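Histone H3.1,E3 ubiquitin-protein ligase HERC2 (Homo sapiens, PDB 6WW4) joins the histone H3 tail to the ZZ-type zinc finger of the ubiquitin ligase HERC2, a domain that binds histone H3 and SUMO1. Local coordinates at residues A[5-10]-A[18-23]. Sequence-based numbering, arbitrary orientation.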
loop_
_atom_site.group_PDB
_atom_site.type_symbol
_atom_site.label_atom_id
_atom_site.label_comp_id
_atom_site.label_asym_id
_atom_site.label_seq_id
_atom_site.Cartn_x
_atom_site.Cartn_y
_atom_site.Cartn_z
ATOM N N GLN A 5 0.357 15.779 -1.753
ATOM C CA GLN A 5 0.572 14.820 -2.822
ATOM C C GLN A 5 0.351 13.428 -2.252
ATOM O O GLN A 5 0.852 13.102 -1.169
ATOM C CB GLN A 5 1.976 14.953 -3.418
ATOM N N THR A 6 -0.434 12.624 -2.949
ATOM C CA THR A 6 -0.842 11.337 -2.412
ATOM C C THR A 6 -0.571 10.196 -3.383
ATOM O O THR A 6 -0.957 9.055 -3.101
ATOM C CB THR A 6 -2.322 11.383 -2.016
ATOM O OG1 THR A 6 -3.100 11.717 -3.170
ATOM C CG2 THR A 6 -2.540 12.455 -0.955
ATOM N N ILE A 7 0.082 10.473 -4.494
ATOM C CA ILE A 7 0.489 9.441 -5.432
ATOM C C ILE A 7 1.867 8.938 -5.021
ATOM O O ILE A 7 2.733 9.723 -4.614
ATOM C CB ILE A 7 0.488 9.983 -6.874
ATOM C CG1 ILE A 7 -0.935 10.052 -7.407
ATOM C CG2 ILE A 7 1.338 9.111 -7.804
ATOM C CD1 ILE A 7 -1.546 8.687 -7.635
ATOM N N HIS A 8 2.068 7.619 -5.113
ATOM C CA HIS A 8 3.333 6.977 -4.770
ATOM C C HIS A 8 3.990 6.456 -6.046
ATOM O O HIS A 8 3.706 5.326 -6.481
ATOM C CB HIS A 8 3.120 5.850 -3.762
ATOM C CG HIS A 8 2.699 6.325 -2.403
ATOM N ND1 HIS A 8 3.601 6.695 -1.430
ATOM C CD2 HIS A 8 1.471 6.480 -1.855
ATOM C CE1 HIS A 8 2.947 7.058 -0.342
ATOM N NE2 HIS A 8 1.652 6.931 -0.573
ATOM N N PRO A 9 4.864 7.249 -6.679
ATOM C CA PRO A 9 5.441 6.864 -7.976
ATOM C C PRO A 9 6.083 5.491 -7.941
ATOM O O PRO A 9 6.815 5.151 -7.011
ATOM C CB PRO A 9 6.490 7.955 -8.224
ATOM C CG PRO A 9 5.964 9.144 -7.507
ATOM C CD PRO A 9 5.206 8.633 -6.306
ATOM N N GLY A 10 5.814 4.708 -8.983
ATOM C CA GLY A 10 6.396 3.388 -9.133
ATOM C C GLY A 10 5.797 2.293 -8.271
ATOM O O GLY A 10 6.314 1.175 -8.288
ATOM N N MET A 18 -3.847 -1.484 -8.430
ATOM C CA MET A 18 -3.825 -0.034 -8.493
ATOM C C MET A 18 -2.411 0.460 -8.799
ATOM O O MET A 18 -1.440 0.069 -8.149
ATOM C CB MET A 18 -4.315 0.563 -7.174
ATOM C CG MET A 18 -4.284 2.088 -7.168
ATOM S SD MET A 18 -4.817 2.872 -5.629
ATOM C CE MET A 18 -5.351 4.448 -6.296
ATOM N N PHE A 19 -2.305 1.331 -9.795
ATOM C CA PHE A 19 -1.018 1.913 -10.153
ATOM C C PHE A 19 -1.140 3.256 -10.861
ATOM O O PHE A 19 -1.735 3.346 -11.931
ATOM C CB PHE A 19 -0.222 0.974 -11.049
ATOM C CG PHE A 19 1.047 1.578 -11.546
ATOM C CD1 PHE A 19 2.160 1.641 -10.732
ATOM C CD2 PHE A 19 1.120 2.113 -12.823
ATOM C CE1 PHE A 19 3.341 2.207 -11.194
ATOM C CE2 PHE A 19 2.290 2.686 -13.283
ATOM C CZ PHE A 19 3.402 2.732 -12.470
ATOM N N PRO A 20 -0.523 4.293 -10.283
ATOM C CA PRO A 20 0.211 4.126 -9.023
ATOM C C PRO A 20 -0.733 4.181 -7.841
ATOM O O PRO A 20 -1.860 4.641 -8.017
ATOM C CB PRO A 20 1.182 5.318 -9.017
ATOM C CG PRO A 20 0.439 6.383 -9.785
ATOM C CD PRO A 20 -0.334 5.634 -10.869
ATOM N N ILE A 21 -0.284 3.728 -6.664
ATOM C CA ILE A 21 -1.117 3.813 -5.467
ATOM C C ILE A 21 -1.363 5.269 -5.115
ATOM O O ILE A 21 -0.430 6.079 -5.022
ATOM C CB ILE A 21 -0.472 3.063 -4.288
ATOM C CG1 ILE A 21 -0.492 1.544 -4.528
ATOM C CG2 ILE A 21 -1.191 3.404 -2.992
ATOM C CD1 ILE A 21 0.017 0.718 -3.362
ATOM N N ASN A 22 -2.631 5.608 -4.903
ATOM C CA ASN A 22 -3.035 6.932 -4.460
ATOM C C ASN A 22 -3.570 6.842 -3.041
ATOM O O ASN A 22 -4.449 6.024 -2.756
ATOM C CB ASN A 22 -4.101 7.532 -5.368
ATOM C CG ASN A 22 -4.332 8.991 -5.070
ATOM O OD1 ASN A 22 -3.387 9.734 -4.803
ATOM N ND2 ASN A 22 -5.584 9.411 -5.088
ATOM N N GLY A 23 -3.053 7.689 -2.166
ATOM C CA GLY A 23 -3.394 7.626 -0.762
ATOM C C GLY A 23 -2.329 6.906 0.031
ATOM O O GLY A 23 -1.172 6.794 -0.383
#
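Gly23 N donates a 2.7 Å hydrogen bond to Thr6 O, and His8 N donates to Ile21 O at 2.9 Å. These bonds flank the antiparallel, non-hydrogen-bonded pair Ile7-Asn22. With CG anti to its own carbonyl carbon (chi1 -68°), the His8 ring swings back along the strand, so NE2 reaches Gly23 O in the ring plane at 2.8 Å; at 122° the bond is bent and weak. A leucine in place of His8 would probably leave Gly23 O without its side-chain donor from strand 7-8, and Gly23 held to the 5-10 segment mainly by its backbone bond to Thr6 O. On the face shared by Ile7 and Asn22, Ile7 CG2 presses tightly on Pro20 CG (3.5 Å), while CD1 rests against Asn22 CB. The peptide before Pro20 is cis, and the Phe19 ring meets Gly10 edge-on, CE1 lying 3.8 Å from Gly10 C. Thr6, by sequence the last histone residue, is fused directly to HERC2, so its contacts with Asn22 and Gly23 join two fused parts and need not reflect a natural interface; its OG1 is hydrogen-bonded to Arg2 NH2 within the tail. Ile21 packs on Val11 and Cys13 beside the Cys13/Cys16/Cys37/Cys40 zinc, and the chain runs on from this small two-stranded sheet into strand 25-28 of the three-stranded one.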